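Local coordinates for periplasmic binding protein component of an ABC type zinc uptake transporter (Synechocystis sp., PDB 2OV3) that binds zinc and, as the periplasmic component of an ABC transporter, probably hands it on for uptake into the cell, at residues L149-L153 / F171-L177. Numbering follows the deposited sequence.
Sequences LGQIL and FARDYNL
The far rim of the Phe171 ring touches Leu149 and Leu153. With CG anti to the backbone N (chi1 173°), Phe171 CZ lies 4.2 Å from Leu153 CD2. Leu149 CD1 meets the same ring obliquely, near CE1. One face of this ring also takes Tyr175 CD2 over its centre. Tyr175 follows the last turn of its helix. Leu149 CB makes a CH-pi contact over one face of its ring, 4.2 Å from the centroid and 25° off the normal. Asp174 CB packs on the opposite face. Leu149 CD1 reaches the phenol end, 3.4 Å from Tyr175 OH, and Leu153 CD2 lies 4.0 Å from Tyr175 CB. The hydroxyl is hydrogen-bonded to Asn146 OD1. Replacing Tyr175 by alanine is likely to open a gap beside Leu149 CB and Leu153 CD2 and leave Asn146 without its hydroxyl partner. At Leu177, CD1 sits 4.1 Å from Leu153 CG, the two side chains crossing at about a right angle. The contact thus packs the end of long helix 128-153 against short helix 169-174 and the turn into strand 178-181. Helix 241-256 touches Leu149 and Leu153, Pro106 of helix 106-123 meets Leu149 and Tyr175, and Phe161 of strand 160-163 lies against Leu177.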
ATOM      1  N   LEU A 149      11.576  -8.510  -8.009  1.00 31.53           N
ATOM      2  CA  LEU A 149      11.763  -8.149  -6.613  1.00 29.58           C
ATOM      3  C   LEU A 149      12.363  -9.356  -5.875  1.00 29.65           C
ATOM      4  O   LEU A 149      13.211  -9.204  -4.997  1.00 28.13           O
ATOM      5  CB  LEU A 149      10.416  -7.729  -5.999  1.00 25.33           C
ATOM      6  CG  LEU A 149       9.744  -6.477  -6.608  1.00 23.31           C
ATOM      7  CD1 LEU A 149       8.264  -6.409  -6.237  1.00 19.78           C
ATOM      8  CD2 LEU A 149      10.475  -5.238  -6.155  1.00 20.47           C
ATOM      9  N   GLY A 150      11.934 -10.556  -6.262  1.00 30.16           N
ATOM     10  CA  GLY A 150      12.429 -11.775  -5.638  1.00 30.48           C
ATOM     11  C   GLY A 150      13.929 -11.978  -5.747  1.00 31.20           C
ATOM     12  O   GLY A 150      14.573 -12.417  -4.795  1.00 32.36           O
ATOM     13  N   GLN A 151      14.494 -11.662  -6.904  1.00 31.66           N
ATOM     14  CA  GLN A 151      15.926 -11.822  -7.100  1.00 33.69           C
ATOM     15  C   GLN A 151      16.738 -10.768  -6.370  1.00 32.30           C
ATOM     16  O   GLN A 151      17.950 -10.901  -6.221  1.00 31.48           O
ATOM     17  CB  GLN A 151      16.264 -11.776  -8.590  1.00 37.54           C
ATOM     18  CG  GLN A 151      16.598 -13.132  -9.193  1.00 43.33           C
ATOM     19  CD  GLN A 151      16.803 -13.049 -10.692  1.00 46.91           C
ATOM     20  OE1 GLN A 151      15.866 -12.750 -11.443  1.00 48.05           O
ATOM     21  NE2 GLN A 151      18.030 -13.302 -11.139  1.00 48.34           N
ATOM     22  N   ILE A 152      16.076  -9.717  -5.908  1.00 31.02           N
ATOM     23  CA  ILE A 152      16.783  -8.654  -5.212  1.00 29.87           C
ATOM     24  C   ILE A 152      16.847  -8.903  -3.717  1.00 28.89           C
ATOM     25  O   ILE A 152      17.843  -8.588  -3.060  1.00 28.15           O
ATOM     26  CB  ILE A 152      16.097  -7.308  -5.445  1.00 29.28           C
ATOM     27  CG1 ILE A 152      15.916  -7.095  -6.953  1.00 30.31           C
ATOM     28  CG2 ILE A 152      16.926  -6.186  -4.819  1.00 26.96           C
ATOM     29  CD1 ILE A 152      15.004  -5.940  -7.319  1.00 28.22           C
ATOM     30  N   LEU A 153      15.784  -9.489  -3.189  1.00 28.07           N
ATOM     31  CA  LEU A 153      15.702  -9.749  -1.771  1.00 29.89           C
ATOM     32  C   LEU A 153      16.070 -11.166  -1.336  1.00 31.04           C
ATOM     33  O   LEU A 153      16.661 -11.346  -0.275  1.00 32.50           O
ATOM     34  CB  LEU A 153      14.292  -9.398  -1.297  1.00 28.83           C
ATOM     35  CG  LEU A 153      13.837  -7.910  -1.209  1.00 28.10           C
ATOM     36  CD1 LEU A 153      14.841  -6.958  -1.827  1.00 23.58           C
ATOM     37  CD2 LEU A 153      12.476  -7.783  -1.871  1.00 24.98           C
ATOM     38  N   PHE A 171       3.987  -7.008   1.782  1.00 20.10           N
ATOM     39  CA  PHE A 171       5.128  -6.980   0.893  1.00 18.50           C
ATOM     40  C   PHE A 171       6.225  -7.834   1.507  1.00 19.82           C
ATOM     41  O   PHE A 171       6.844  -8.626   0.822  1.00 19.93           O
ATOM     42  CB  PHE A 171       5.624  -5.552   0.742  1.00 16.74           C
ATOM     43  CG  PHE A 171       6.913  -5.421  -0.026  1.00 17.13           C
ATOM     44  CD1 PHE A 171       6.902  -5.130  -1.382  1.00 17.81           C
ATOM     45  CD2 PHE A 171       8.139  -5.543   0.617  1.00 17.48           C
ATOM     46  CE1 PHE A 171       8.088  -4.945  -2.083  1.00 19.40           C
ATOM     47  CE2 PHE A 171       9.336  -5.360  -0.081  1.00 18.45           C
ATOM     48  CZ  PHE A 171       9.308  -5.063  -1.430  1.00 18.61           C
ATOM     49  N   ALA A 172       6.466  -7.663   2.802  1.00 21.13           N
ATOM     50  CA  ALA A 172       7.508  -8.421   3.483  1.00 23.45           C
ATOM     51  C   ALA A 172       7.156  -9.908   3.594  1.00 24.68           C
ATOM     52  O   ALA A 172       8.036 -10.745   3.745  1.00 23.65           O
ATOM     53  CB  ALA A 172       7.758  -7.837   4.870  1.00 19.65           C
ATOM     54  N   ARG A 173       5.868 -10.223   3.535  1.00 25.72           N
ATOM     55  CA  ARG A 173       5.393 -11.594   3.626  1.00 27.86           C
ATOM     56  C   ARG A 173       5.711 -12.385   2.364  1.00 27.97           C
ATOM     57  O   ARG A 173       6.162 -13.532   2.429  1.00 26.31           O
ATOM     58  CB  ARG A 173       3.887 -11.600   3.844  1.00 31.05           C
ATOM     59  CG  ARG A 173       3.462 -12.046   5.213  1.00 35.31           C
ATOM     60  CD  ARG A 173       3.487 -13.561   5.323  1.00 39.15           C
ATOM     61  NE  ARG A 173       3.079 -13.977   6.653  1.00 41.33           N
ATOM     62  CZ  ARG A 173       3.782 -13.730   7.753  1.00 42.98           C
ATOM     63  NH1 ARG A 173       4.933 -13.078   7.670  1.00 41.44           N
ATOM     64  NH2 ARG A 173       3.318 -14.115   8.936  1.00 45.03           N
ATOM     65  N   ASP A 174       5.463 -11.765   1.213  1.00 26.84           N
ATOM     66  CA  ASP A 174       5.714 -12.411  -0.070  1.00 27.93           C
ATOM     67  C   ASP A 174       7.194 -12.741  -0.272  1.00 26.81           C
ATOM     68  O   ASP A 174       7.539 -13.818  -0.755  1.00 27.68           O
ATOM     69  CB  ASP A 174       5.242 -11.514  -1.227  1.00 26.12           C
ATOM     70  CG  ASP A 174       3.778 -11.151  -1.131  1.00 24.65           C
ATOM     71  OD1 ASP A 174       2.983 -11.928  -0.561  1.00 22.95           O
ATOM     72  OD2 ASP A 174       3.405 -10.082  -1.647  1.00 27.32           O
ATOM     73  N   TYR A 175       8.059 -11.813   0.123  1.00 24.15           N
ATOM     74  CA  TYR A 175       9.495 -11.978  -0.044  1.00 22.22           C
ATOM     75  C   TYR A 175      10.251 -12.409   1.210  1.00 21.03           C
ATOM     76  O   TYR A 175      11.448 -12.167   1.335  1.00 20.93           O
ATOM     77  CB  TYR A 175      10.078 -10.683  -0.621  1.00 21.52           C
ATOM     78  CG  TYR A 175       9.318 -10.238  -1.849  1.00 22.37           C
ATOM     79  CD1 TYR A 175       9.264 -11.050  -2.985  1.00 20.65           C
ATOM     80  CD2 TYR A 175       8.544  -9.072  -1.831  1.00 21.62           C
ATOM     81  CE1 TYR A 175       8.448 -10.725  -4.063  1.00 20.86           C
ATOM     82  CE2 TYR A 175       7.723  -8.733  -2.906  1.00 20.78           C
ATOM     83  CZ  TYR A 175       7.676  -9.569  -4.016  1.00 21.32           C
ATOM     84  OH  TYR A 175       6.835  -9.281  -5.070  1.00 21.51           O
ATOM     85  N   ASN A 176       9.548 -13.041   2.142  1.00 20.55           N
ATOM     86  CA  ASN A 176      10.175 -13.543   3.362  1.00 22.68           C
ATOM     87  C   ASN A 176      11.007 -12.524   4.127  1.00 22.36           C
ATOM     88  O   ASN A 176      12.169 -12.763   4.460  1.00 23.09           O
ATOM     89  CB  ASN A 176      11.027 -14.770   3.022  1.00 21.35           C
ATOM     90  CG  ASN A 176      10.266 -15.774   2.180  1.00 26.29           C
ATOM     91  OD1 ASN A 176      10.516 -15.904   0.980  1.00 28.30           O
ATOM     92  ND2 ASN A 176       9.306 -16.477   2.800  1.00 25.97           N
ATOM     93  N   LEU A 177      10.396 -11.382   4.401  1.00 23.93           N
ATOM     94  CA  LEU A 177      11.046 -10.324   5.150  1.00 23.63           C
ATOM     95  C   LEU A 177      10.195 -10.076   6.370  1.00 22.00           C
ATOM     96  O   LEU A 177       9.042 -10.510   6.437  1.00 21.87           O
ATOM     97  CB  LEU A 177      11.117  -9.036   4.338  1.00 26.09           C
ATOM     98  CG  LEU A 177      11.975  -9.053   3.083  1.00 26.90           C
ATOM     99  CD1 LEU A 177      11.796  -7.739   2.368  1.00 28.14           C
ATOM    100  CD2 LEU A 177      13.432  -9.280   3.443  1.00 29.30           C
TER